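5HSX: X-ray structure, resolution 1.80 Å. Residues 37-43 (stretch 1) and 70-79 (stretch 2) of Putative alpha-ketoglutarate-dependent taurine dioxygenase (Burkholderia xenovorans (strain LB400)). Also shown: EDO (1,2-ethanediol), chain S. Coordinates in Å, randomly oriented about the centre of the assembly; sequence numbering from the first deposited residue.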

# COMPACT_ATOMS: atom_id res chain seq x y z
N ASP B 37 -24.48 -8.22 -13.60
CA ASP B 37 -24.52 -7.22 -14.66
C ASP B 37 -25.16 -5.96 -14.08
O ASP B 37 -26.38 -5.89 -13.92
CB ASP B 37 -25.28 -7.75 -15.87
CG ASP B 37 -25.38 -6.73 -17.01
OD1 ASP B 37 -26.04 -7.04 -18.02
OD2 ASP B 37 -24.81 -5.62 -16.90
N LEU B 38 -24.33 -4.96 -13.77
CA LEU B 38 -24.81 -3.78 -13.06
C LEU B 38 -25.64 -2.85 -13.95
O LEU B 38 -26.19 -1.88 -13.43
CB LEU B 38 -23.64 -3.02 -12.44
CG LEU B 38 -23.22 -3.45 -11.03
CD1 LEU B 38 -23.05 -4.95 -10.93
CD2 LEU B 38 -21.96 -2.74 -10.55
N THR B 39 -25.73 -3.11 -15.25
CA THR B 39 -26.64 -2.33 -16.08
C THR B 39 -28.09 -2.74 -15.88
O THR B 39 -28.99 -2.00 -16.28
CB THR B 39 -26.29 -2.45 -17.57
OG1 THR B 39 -26.56 -3.78 -18.04
CG2 THR B 39 -24.83 -2.11 -17.82
N GLN B 40 -28.33 -3.90 -15.27
CA GLN B 40 -29.66 -4.44 -15.07
C GLN B 40 -30.11 -4.26 -13.63
O GLN B 40 -29.29 -4.18 -12.72
CB GLN B 40 -29.69 -5.94 -15.42
CG GLN B 40 -29.28 -6.26 -16.84
CD GLN B 40 -30.10 -5.51 -17.86
OE1 GLN B 40 -31.31 -5.70 -17.96
NE2 GLN B 40 -29.45 -4.63 -18.62
N LYS B 41 -31.43 -4.20 -13.44
CA LYS B 41 -31.97 -4.29 -12.09
C LYS B 41 -31.67 -5.67 -11.52
O LYS B 41 -31.77 -6.68 -12.22
CB LYS B 41 -33.47 -4.03 -12.09
N LEU B 42 -31.28 -5.72 -10.25
CA LEU B 42 -30.83 -6.96 -9.63
C LEU B 42 -31.97 -7.62 -8.85
O LEU B 42 -32.87 -6.95 -8.34
CB LEU B 42 -29.65 -6.71 -8.69
CG LEU B 42 -28.41 -6.08 -9.31
CD1 LEU B 42 -27.26 -6.10 -8.32
CD2 LEU B 42 -28.03 -6.78 -10.61
N GLU B 43 -31.91 -8.95 -8.78
CA GLU B 43 -32.82 -9.71 -7.95
C GLU B 43 -32.51 -9.47 -6.48
O GLU B 43 -31.41 -9.08 -6.11
CB GLU B 43 -32.72 -11.20 -8.27
CG GLU B 43 -33.02 -11.55 -9.71
CD GLU B 43 -34.47 -11.28 -10.06
OE1 GLU B 43 -35.35 -11.75 -9.31
OE2 GLU B 43 -34.71 -10.59 -11.07
N GLU B 70 -27.58 7.08 -15.00
CA GLU B 70 -28.84 6.50 -14.54
C GLU B 70 -28.64 5.09 -14.00
O GLU B 70 -29.22 4.73 -12.97
CB GLU B 70 -29.87 6.49 -15.67
CG GLU B 70 -30.44 7.86 -16.02
CD GLU B 70 -29.57 8.63 -17.00
OE1 GLU B 70 -28.40 8.23 -17.24
OE2 GLU B 70 -30.07 9.63 -17.56
N GLN B 71 -27.84 4.27 -14.69
CA GLN B 71 -27.60 2.91 -14.21
C GLN B 71 -26.82 2.92 -12.91
O GLN B 71 -27.08 2.10 -12.02
CB GLN B 71 -26.89 2.10 -15.28
CG GLN B 71 -27.79 1.73 -16.46
CD GLN B 71 -27.00 1.36 -17.71
OE1 GLN B 71 -25.80 1.64 -17.82
NE2 GLN B 71 -27.68 0.73 -18.67
N HIS B 72 -25.86 3.84 -12.78
CA HIS B 72 -25.09 3.97 -11.54
C HIS B 72 -26.01 4.33 -10.37
O HIS B 72 -25.93 3.74 -9.29
CB HIS B 72 -24.00 5.03 -11.76
CG HIS B 72 -23.05 5.21 -10.62
ND1 HIS B 72 -21.94 6.03 -10.72
CD2 HIS B 72 -23.02 4.69 -9.37
CE1 HIS B 72 -21.27 6.01 -9.58
NE2 HIS B 72 -21.91 5.21 -8.75
N VAL B 73 -26.91 5.29 -10.59
CA VAL B 73 -27.86 5.66 -9.53
C VAL B 73 -28.79 4.50 -9.22
O VAL B 73 -29.07 4.20 -8.05
CB VAL B 73 -28.64 6.93 -9.93
CG1 VAL B 73 -29.82 7.17 -8.99
CG2 VAL B 73 -27.70 8.14 -9.94
N ALA B 74 -29.30 3.83 -10.27
CA ALA B 74 -30.23 2.73 -10.05
C ALA B 74 -29.58 1.60 -9.26
O ALA B 74 -30.21 1.01 -8.37
CB ALA B 74 -30.76 2.21 -11.39
N PHE B 75 -28.32 1.28 -9.57
CA PHE B 75 -27.62 0.27 -8.78
C PHE B 75 -27.50 0.69 -7.33
O PHE B 75 -27.74 -0.11 -6.42
CB PHE B 75 -26.23 0.01 -9.36
CG PHE B 75 -25.35 -0.84 -8.47
CD1 PHE B 75 -25.51 -2.21 -8.41
CD2 PHE B 75 -24.35 -0.26 -7.71
CE1 PHE B 75 -24.70 -3.00 -7.60
CE2 PHE B 75 -23.53 -1.04 -6.88
CZ PHE B 75 -23.71 -2.41 -6.84
N SER B 76 -27.13 1.96 -7.10
CA SER B 76 -26.91 2.44 -5.75
C SER B 76 -28.19 2.41 -4.92
O SER B 76 -28.15 2.08 -3.72
CB SER B 76 -26.36 3.86 -5.80
OG SER B 76 -25.24 3.92 -6.66
N ALA B 77 -29.32 2.75 -5.53
CA ALA B 77 -30.57 2.86 -4.77
C ALA B 77 -31.05 1.52 -4.24
O ALA B 77 -31.93 1.48 -3.37
CB ALA B 77 -31.67 3.49 -5.63
N GLN B 78 -30.50 0.41 -4.74
CA GLN B 78 -30.84 -0.90 -4.21
C GLN B 78 -30.24 -1.15 -2.84
O GLN B 78 -30.62 -2.12 -2.18
CB GLN B 78 -30.39 -1.98 -5.20
CG GLN B 78 -31.07 -1.88 -6.55
CD GLN B 78 -30.48 -2.81 -7.60
OE1 GLN B 78 -31.21 -3.48 -8.34
NE2 GLN B 78 -29.15 -2.85 -7.69
N PHE B 79 -29.33 -0.29 -2.38
CA PHE B 79 -28.67 -0.48 -1.11
C PHE B 79 -28.94 0.63 -0.10
O PHE B 79 -28.57 0.47 1.07
CB PHE B 79 -27.15 -0.64 -1.32
CG PHE B 79 -26.80 -1.79 -2.23
CD1 PHE B 79 -26.61 -3.06 -1.71
CD2 PHE B 79 -26.71 -1.61 -3.60
CE1 PHE B 79 -26.30 -4.13 -2.54
CE2 PHE B 79 -26.40 -2.67 -4.44
CZ PHE B 79 -26.20 -3.93 -3.91
C1 EDO S . -24.60 8.70 -18.92
O1 EDO S . -25.81 9.44 -18.67
C2 EDO S . -23.39 9.54 -18.54
O2 EDO S . -22.25 8.70 -18.32
O HOH W 1 -28.22 -0.31 -12.79
O HOH W 2 -28.18 -2.93 -10.90
O HOH W 3 -30.88 0.14 -18.02

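Stretch 2, a helix followed by a short loop or turn, meets an irregular loop; its main contacts come from Gln71 and Phe75 in the helix and Gln78 beyond it, all three with CA-to-CB directed toward stretch 1. Gln71 comes first. Its long, polar side chain suits a partly exposed site: Gln71 NE2 lies 3.6 Å from Thr39 CB, a van der Waals contact, while a water joins NE2 weakly to the Thr39 carbonyl. Thr39 itself is held in the loop by Asp37, whose OD2 accepts from both Thr39 N (3.1 Å) and Thr39 OG1 (2.8 Å) within the type I turn from Asp37 to Gln40. The carbonyls Leu38 O and Gln71 O, both acceptors, cannot bond each other at 4.3 Å; a second water lies within hydrogen-bonding distance of both.

One helical turn on, buried Phe75 supplies a broad apolar surface. Leu38 covers one face of its ring, with Leu38 CD2 4.0 Å from the centroid of the Phe75 ring and only 10° off the normal, a CH-pi arrangement. Leu42 CD1 approaches the ring edge, 4.1 Å from Phe75 CE1.

Gln78 suits the last position because its amide can both accept and donate. Gln78 OE1 takes a nearly straight hydrogen bond from Leu42 N (2.9 Å, 168°), satisfying a backbone donor in a loop without regular structure. Gln78 NE2 donates weakly to Phe75 O (3.3 Å), tying the side chain back to its own stretch.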